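Local atomic coordinates of phosphoserine aminotransferase (PDB entry 4AZK), a protein that uses pyridoxal 5'-phosphate to interconvert 3-phosphohydroxypyruvate and O-phosphoserine, with glutamate as amino donor, in serine biosynthesis. Residues P84-T89 and T215-V220; L145-N150 and N160-N165; T300-N305 and R328-C333. All coordinates share one frame; numbering follows the deposited sequence.

Interaction 1: P84-T89 and T215-V220; sequences PMNLLT and TKVEQV
Val220 and Val217 of a loop lie against the last turn of helix 75-87. The CG2 methyl of Val220 rests on the carbonyl of Met85, with CG2 3.6 Å from Met85 O. Its other methyl, CG1, lies 4.3 Å from Met85 SD, a looser touch. Val217 sends CG1 to the neighbouring residue and places it 3.7 Å from Asn86 OD1. With chi1 -74° this methyl is anti to the carbonyl carbon of Val217, which points it at the Asn86 amide. A water lies 3.0 Å from both Asn86 O and Lys216 O and can donate to either, though it has more acceptors near it than protons.

Further out, a type I turn from Val217 to Val220 brings both valines to the helix. Its closing bond runs from Val220 N to Val217 O, 3.1 Å. Three hydrogen bonds grip the amide of Asn86. Its ND2 donates to Met82 O in the helix and to Leu224 O, while OD1 accepts from Tyr226 N. Asn86 thus ties the helix end to the start of helix 226-231. Met85 also packs on Pro221 of the second subunit. The contact is a helix C-terminus covered by a beta-turn loop, close to the dimer interface of this class-V aminotransferase.

Interaction 2: L145-N150 and N160-N165; sequences LHITSN and NFPEIN
Ile147 of a strand and Phe161 of the facing loop form the tight part of this contact. The CD1 methyl of Ile147 comes obliquely to the ring, 3.6 Å from Phe161 CD1. Chi1 of Ile147 is 66°, which sets CG1 between the backbone N and the carbonyl carbon, and the extended chi2 carries CD1 out to the Phe161 ring. Ser149 meets the same ring at its edge, near the ring plane, with its CB 3.8 Å from Phe161 CE1. At the other end Leu145 crosses Ile164 at about a right angle, and Leu145 CD2 is 3.7 Å from Ile164 CD1.

The middle is looser. Pro162 CD stays 4.5 Å from Ile147 CD1. No hydrogen bond links the segments, which run in nearly opposite directions, 171° apart. Solvent lies on the loop side, where Asn160, Glu163 and Asn165 are exposed. The strand residues are buried. The hydroxyl of Ser149 bonds to Asp176 OD1, and Phe187 meets the Phe161 ring edge-to-face. In the same segment as Ser149, Thr148 and Asn150 touch the pyridoxal phosphate.

The loop 160-165 thus covers one side of strand 142-148 in the large sheet. Ile147 also touches Leu169, Ala171 and Val97, and its strand is hydrogen-bonded to strands 93-98 and 169-172.

Interaction 3: T300-N305 and R328-C333; sequences TFNLRN and RSVGGC
Asn302 reaches across from its strand to the glycine-containing loop before Cys333. From CB, the chain turns so that CG is anti to the carbonyl carbon (chi1 -86°). CG then lies 3.7 Å from Gly332 CA. At the tip the two amide atoms take different partners. ND2 donates to Val330 O over 3.1 Å, with a nearly straight N-H...O angle of 171°. The acceptor lies in the amide plane of Asn302, although the donor is tilted from the carbonyl plane of Val330. ND2 also touches Val330 CG1. OD1 sits 3.1 Å from Gly332 CA and accepts from a water at 2.6 Å. Asn309 ND2 is a further donor to OD1, so both ends of the amide are engaged and its rotation is fixed. A leucine in place of Asn302 would probably leave Val330 O without its side-chain donor and Asn309 ND2 without this acceptor, letting the loop shift.

Gly332 has no side chain, and a CB there would clash with Asn302 OD1 and Phe301 O. Next to it, Phe301 and Cys333 form an antiparallel hydrogen-bonded pair. Phe301 N donates to Cys333 O, and Cys333 N donates to Phe301 O at 2.8 Å. The side chains of the pair lie on the same face of the sheet. Cys333 CB lies over one ring face of Phe301, 3.8 Å from the centroid, in a CH-pi contact. Beyond them, Phe312 and Leu313 of helix 306-318 touch Cys333, and Met353 of helix 343-359 touches Phe301. Helices therefore pack on the face that carries Phe301 and Cys333. The contact is the start of an antiparallel strand pairing, between strands 298-302 and 333-336, in a small three-stranded sheet backed by helices.

In the fold
The three contacts come along the chain with interaction 2 nested inside the loop closed by interaction 1, and interaction 3 after both. Interactions 1 and 2 have centres 22 Å apart, and their nearest atoms are about 7 Å apart. Both lie around the large seven-stranded sheet. Strand 142-148 belongs to it, and helix 75-87 packs beside that strand through Pro84 and Leu87 on Tyr144. Interaction 3 belongs to the separate three-stranded sheet, with its centre 27 Å from that of interaction 2 and 41 Å from that of interaction 1. Interaction 2 lies nearest the cofactor. Interaction 1 faces the second subunit, and interaction 3 joins strands of the small sheet.

Interaction 1: P84-T89 and T215-V220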
# COMPACT_ATOMS: atom_id res chain seq x y z
N PRO A 84 -6.19 -15.47 -9.96
CA PRO A 84 -7.13 -16.06 -10.92
C PRO A 84 -7.48 -15.11 -12.04
O PRO A 84 -7.77 -15.58 -13.15
CB PRO A 84 -8.35 -16.39 -10.09
CG PRO A 84 -8.18 -15.61 -8.76
CD PRO A 84 -6.68 -15.57 -8.56
N MET A 85 -7.51 -13.81 -11.79
CA MET A 85 -7.78 -12.86 -12.91
C MET A 85 -6.79 -13.02 -14.05
O MET A 85 -7.13 -12.81 -15.21
CB MET A 85 -7.70 -11.39 -12.47
CG MET A 85 -8.86 -10.89 -11.78
SD MET A 85 -8.73 -9.07 -11.58
CE MET A 85 -10.12 -8.93 -10.45
N ASN A 86 -5.54 -13.33 -13.73
CA ASN A 86 -4.49 -13.43 -14.71
C ASN A 86 -4.25 -14.83 -15.26
O ASN A 86 -3.71 -14.95 -16.35
CB ASN A 86 -3.21 -12.87 -14.15
CG ASN A 86 -3.21 -11.37 -14.08
OD1 ASN A 86 -2.63 -10.71 -14.93
ND2 ASN A 86 -3.87 -10.80 -13.06
N LEU A 87 -4.64 -15.87 -14.53
CA LEU A 87 -4.35 -17.25 -14.96
C LEU A 87 -5.56 -18.16 -15.10
O LEU A 87 -5.48 -19.16 -15.82
CB LEU A 87 -3.38 -17.92 -13.98
CG LEU A 87 -1.91 -17.64 -14.09
CD1 LEU A 87 -1.19 -18.56 -13.10
CD2 LEU A 87 -1.38 -17.85 -15.52
N LEU A 88 -6.67 -17.83 -14.45
CA LEU A 88 -7.83 -18.66 -14.51
C LEU A 88 -8.67 -18.27 -15.72
O LEU A 88 -9.33 -17.25 -15.77
CB LEU A 88 -8.63 -18.64 -13.19
CG LEU A 88 -9.89 -19.52 -13.13
CD1 LEU A 88 -9.58 -20.96 -13.44
CD2 LEU A 88 -10.51 -19.44 -11.76
N THR A 89 -8.62 -19.13 -16.73
CA THR A 89 -9.30 -18.85 -17.99
C THR A 89 -10.50 -19.74 -18.20
O THR A 89 -10.71 -20.73 -17.51
CB THR A 89 -8.36 -19.10 -19.18
OG1 THR A 89 -8.07 -20.50 -19.26
CG2 THR A 89 -7.06 -18.34 -19.05
N THR A 215 -0.08 -13.25 -20.08
CA THR A 215 -0.68 -13.47 -21.36
C THR A 215 -2.16 -13.70 -21.27
O THR A 215 -2.69 -14.19 -20.27
CB THR A 215 -0.03 -14.67 -22.09
OG1 THR A 215 -0.71 -15.89 -21.76
CG2 THR A 215 1.44 -14.76 -21.80
N LYS A 216 -2.82 -13.31 -22.36
CA LYS A 216 -4.25 -13.47 -22.54
C LYS A 216 -4.97 -12.73 -21.43
O LYS A 216 -5.83 -13.32 -20.74
CB LYS A 216 -4.63 -14.95 -22.55
CG LYS A 216 -3.98 -15.76 -23.67
CD LYS A 216 -4.07 -17.26 -23.33
CE LYS A 216 -4.48 -18.14 -24.50
NZ LYS A 216 -5.93 -18.08 -24.84
N VAL A 217 -4.61 -11.47 -21.23
CA VAL A 217 -5.22 -10.68 -20.17
C VAL A 217 -5.75 -9.32 -20.61
O VAL A 217 -5.76 -8.38 -19.81
CB VAL A 217 -4.25 -10.42 -18.99
CG1 VAL A 217 -4.05 -11.66 -18.17
CG2 VAL A 217 -2.91 -9.91 -19.52
N GLU A 218 -6.22 -9.23 -21.86
CA GLU A 218 -6.69 -7.97 -22.45
C GLU A 218 -7.88 -7.36 -21.71
O GLU A 218 -8.01 -6.13 -21.64
CB GLU A 218 -7.09 -8.18 -23.93
CG GLU A 218 -5.95 -8.62 -24.84
CD GLU A 218 -4.81 -7.63 -24.86
OE1 GLU A 218 -5.08 -6.41 -24.80
OE2 GLU A 218 -3.64 -8.06 -24.93
N GLN A 219 -8.73 -8.21 -21.16
CA GLN A 219 -9.94 -7.74 -20.49
C GLN A 219 -9.67 -7.30 -19.05
O GLN A 219 -10.59 -6.83 -18.37
CB GLN A 219 -10.95 -8.88 -20.44
CG GLN A 219 -11.33 -9.47 -21.79
CD GLN A 219 -12.51 -8.76 -22.42
OE1 GLN A 219 -12.54 -7.53 -22.50
NE2 GLN A 219 -13.49 -9.54 -22.86
N VAL A 220 -8.45 -7.48 -18.56
CA VAL A 220 -8.16 -7.23 -17.13
C VAL A 220 -7.74 -5.78 -16.91
O VAL A 220 -6.91 -5.24 -17.64
CB VAL A 220 -7.06 -8.16 -16.63
CG1 VAL A 220 -6.66 -7.84 -15.17
CG2 VAL A 220 -7.49 -9.62 -16.78
O HOH W 1 -5.10 -15.55 -18.90

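Interaction 2: L145-N150 and N160-N165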
# COMPACT_ATOMS: atom_id res chain seq x y z
N LEU A 145 -2.22 -25.06 -9.43
CA LEU A 145 -2.49 -25.65 -8.13
C LEU A 145 -1.97 -24.67 -7.08
O LEU A 145 -0.81 -24.29 -7.14
CB LEU A 145 -1.75 -26.98 -7.97
CG LEU A 145 -2.07 -27.71 -6.64
CD1 LEU A 145 -3.51 -28.13 -6.52
CD2 LEU A 145 -1.14 -28.91 -6.45
N HIS A 146 -2.84 -24.27 -6.17
CA HIS A 146 -2.48 -23.24 -5.17
C HIS A 146 -2.39 -23.87 -3.77
O HIS A 146 -3.31 -24.61 -3.33
CB HIS A 146 -3.56 -22.16 -5.17
CG HIS A 146 -3.33 -21.03 -4.20
ND1 HIS A 146 -3.56 -21.15 -2.84
CD2 HIS A 146 -2.90 -19.77 -4.41
CE1 HIS A 146 -3.28 -19.98 -2.26
NE2 HIS A 146 -2.88 -19.14 -3.19
N ILE A 147 -1.30 -23.55 -3.07
CA ILE A 147 -1.13 -23.99 -1.69
C ILE A 147 -0.84 -22.78 -0.81
O ILE A 147 -0.48 -21.69 -1.29
CB ILE A 147 0.03 -25.01 -1.53
CG1 ILE A 147 1.38 -24.39 -1.84
CG2 ILE A 147 -0.20 -26.24 -2.42
CD1 ILE A 147 2.54 -25.30 -1.50
N THR A 148 -1.01 -23.00 0.50
CA THR A 148 -0.66 -22.02 1.53
C THR A 148 0.44 -22.65 2.35
O THR A 148 0.18 -23.63 3.04
CB THR A 148 -1.89 -21.72 2.42
OG1 THR A 148 -3.04 -21.41 1.60
CG2 THR A 148 -1.62 -20.53 3.33
N SER A 149 1.67 -22.15 2.22
CA SER A 149 2.83 -22.84 2.82
C SER A 149 2.74 -22.88 4.33
O SER A 149 3.08 -23.88 4.95
CB SER A 149 4.15 -22.18 2.42
OG SER A 149 4.16 -20.80 2.73
N ASN A 150 2.29 -21.79 4.93
CA ASN A 150 2.18 -21.69 6.39
C ASN A 150 0.79 -21.17 6.71
O ASN A 150 0.36 -20.10 6.22
CB ASN A 150 3.28 -20.82 6.95
CG ASN A 150 3.32 -20.84 8.48
OD1 ASN A 150 3.86 -21.77 9.07
ND2 ASN A 150 2.75 -19.84 9.11
N ASN A 160 7.75 -29.86 3.54
CA ASN A 160 8.35 -29.84 2.22
C ASN A 160 7.20 -29.68 1.25
O ASN A 160 6.03 -29.66 1.66
CB ASN A 160 9.07 -31.15 1.92
CG ASN A 160 8.30 -32.33 2.40
OD1 ASN A 160 7.20 -32.60 1.92
ND2 ASN A 160 8.85 -33.04 3.38
N PHE A 161 7.52 -29.56 -0.03
CA PHE A 161 6.53 -29.17 -1.02
C PHE A 161 6.35 -30.25 -2.07
O PHE A 161 7.30 -30.98 -2.38
CB PHE A 161 6.95 -27.86 -1.68
CG PHE A 161 6.99 -26.69 -0.73
CD1 PHE A 161 5.81 -26.20 -0.18
CD2 PHE A 161 8.18 -26.10 -0.37
CE1 PHE A 161 5.84 -25.12 0.68
CE2 PHE A 161 8.20 -25.03 0.51
CZ PHE A 161 7.03 -24.54 1.02
N PRO A 162 5.15 -30.32 -2.63
CA PRO A 162 4.84 -31.35 -3.62
C PRO A 162 5.52 -31.11 -4.95
O PRO A 162 5.79 -29.97 -5.33
CB PRO A 162 3.33 -31.24 -3.76
CG PRO A 162 3.04 -29.81 -3.47
CD PRO A 162 3.99 -29.47 -2.36
N GLU A 163 5.81 -32.20 -5.66
CA GLU A 163 6.43 -32.11 -6.96
C GLU A 163 5.27 -32.12 -7.95
O GLU A 163 4.56 -33.10 -8.07
CB GLU A 163 7.38 -33.28 -7.21
N ILE A 164 5.09 -30.99 -8.61
CA ILE A 164 3.93 -30.71 -9.43
C ILE A 164 4.49 -30.32 -10.78
O ILE A 164 5.28 -29.37 -10.87
CB ILE A 164 3.12 -29.54 -8.82
CG1 ILE A 164 2.54 -29.97 -7.47
CG2 ILE A 164 1.99 -29.06 -9.70
CD1 ILE A 164 1.62 -31.18 -7.55
N ASN A 165 4.10 -31.04 -11.83
CA ASN A 165 4.58 -30.74 -13.18
C ASN A 165 3.49 -30.66 -14.23
O ASN A 165 3.78 -30.41 -15.40
CB ASN A 165 5.64 -31.77 -13.59
CG ASN A 165 5.13 -33.20 -13.50
OD1 ASN A 165 3.99 -33.49 -13.85
ND2 ASN A 165 5.99 -34.09 -13.01

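Interaction 3: T300-N305 and R328-C333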
# COMPACT_ATOMS: atom_id res chain seq x y z
N THR A 300 0.22 -22.53 17.86
CA THR A 300 -1.15 -22.37 18.35
C THR A 300 -1.48 -23.38 19.43
O THR A 300 -1.18 -24.58 19.30
CB THR A 300 -2.16 -22.52 17.19
OG1 THR A 300 -1.91 -23.74 16.48
CG2 THR A 300 -2.05 -21.32 16.25
N PHE A 301 -2.06 -22.92 20.52
CA PHE A 301 -2.34 -23.84 21.63
C PHE A 301 -3.43 -23.32 22.51
O PHE A 301 -3.77 -22.15 22.49
CB PHE A 301 -1.06 -24.10 22.46
CG PHE A 301 -0.50 -22.88 23.15
CD1 PHE A 301 0.40 -22.05 22.49
CD2 PHE A 301 -0.79 -22.59 24.48
CE1 PHE A 301 0.95 -20.96 23.12
CE2 PHE A 301 -0.25 -21.49 25.11
CZ PHE A 301 0.64 -20.68 24.42
N ASN A 302 -3.99 -24.21 23.32
CA ASN A 302 -5.03 -23.85 24.27
C ASN A 302 -4.73 -24.41 25.65
O ASN A 302 -4.08 -25.45 25.76
CB ASN A 302 -6.35 -24.51 23.86
CG ASN A 302 -7.12 -23.70 22.86
OD1 ASN A 302 -7.90 -22.83 23.24
ND2 ASN A 302 -6.96 -24.02 21.58
N LEU A 303 -5.27 -23.75 26.66
CA LEU A 303 -5.32 -24.30 28.01
C LEU A 303 -6.63 -25.10 28.14
O LEU A 303 -7.40 -25.24 27.18
CB LEU A 303 -5.20 -23.18 29.03
CG LEU A 303 -3.80 -22.55 29.18
CD1 LEU A 303 -3.43 -21.66 27.97
CD2 LEU A 303 -3.71 -21.75 30.41
N ARG A 304 -6.88 -25.67 29.32
CA ARG A 304 -7.93 -26.68 29.44
C ARG A 304 -9.34 -26.15 29.30
O ARG A 304 -10.27 -26.89 28.96
CB ARG A 304 -7.79 -27.43 30.76
CG ARG A 304 -6.74 -28.52 30.69
CD ARG A 304 -6.80 -29.41 31.95
NE ARG A 304 -6.00 -30.60 31.71
CZ ARG A 304 -4.72 -30.76 32.05
NH1 ARG A 304 -4.07 -29.83 32.74
NH2 ARG A 304 -4.09 -31.87 31.71
N ASN A 305 -9.52 -24.86 29.56
CA ASN A 305 -10.81 -24.24 29.42
C ASN A 305 -10.67 -22.76 29.13
O ASN A 305 -9.57 -22.22 29.22
CB ASN A 305 -11.66 -24.52 30.67
CG ASN A 305 -11.00 -24.04 31.93
OD1 ASN A 305 -10.72 -22.86 32.08
ND2 ASN A 305 -10.74 -24.96 32.85
N ARG A 328 -10.15 -16.50 16.64
CA ARG A 328 -11.34 -17.18 17.20
C ARG A 328 -11.62 -18.62 16.73
O ARG A 328 -12.41 -19.34 17.35
CB ARG A 328 -12.58 -16.36 16.89
CG ARG A 328 -12.76 -16.06 15.40
CD ARG A 328 -13.88 -15.02 15.15
NE ARG A 328 -13.87 -14.44 13.80
CZ ARG A 328 -13.08 -13.44 13.40
NH1 ARG A 328 -12.19 -12.89 14.22
NH2 ARG A 328 -13.17 -12.99 12.15
N SER A 329 -10.98 -19.05 15.67
CA SER A 329 -11.33 -20.27 14.99
C SER A 329 -10.59 -21.42 15.68
O SER A 329 -10.98 -22.58 15.57
CB SER A 329 -10.91 -20.20 13.50
OG SER A 329 -11.27 -18.96 12.90
N VAL A 330 -9.50 -21.09 16.38
CA VAL A 330 -8.81 -22.08 17.20
C VAL A 330 -9.05 -21.79 18.68
O VAL A 330 -8.85 -22.68 19.55
CB VAL A 330 -7.28 -22.08 16.93
CG1 VAL A 330 -6.54 -23.07 17.88
CG2 VAL A 330 -6.99 -22.43 15.46
N GLY A 331 -9.50 -20.56 18.93
CA GLY A 331 -9.44 -19.93 20.25
C GLY A 331 -8.05 -19.95 20.82
O GLY A 331 -7.06 -20.09 20.10
N GLY A 332 -7.95 -19.80 22.13
CA GLY A 332 -6.69 -19.99 22.80
C GLY A 332 -5.64 -18.95 22.44
O GLY A 332 -5.94 -17.77 22.45
N CYS A 333 -4.42 -19.43 22.20
CA CYS A 333 -3.24 -18.59 22.06
C CYS A 333 -2.51 -18.87 20.77
O CYS A 333 -2.53 -19.98 20.26
CB CYS A 333 -2.29 -18.89 23.19
SG CYS A 333 -3.18 -18.90 24.78
O HOH W 2 -10.46 -22.77 22.61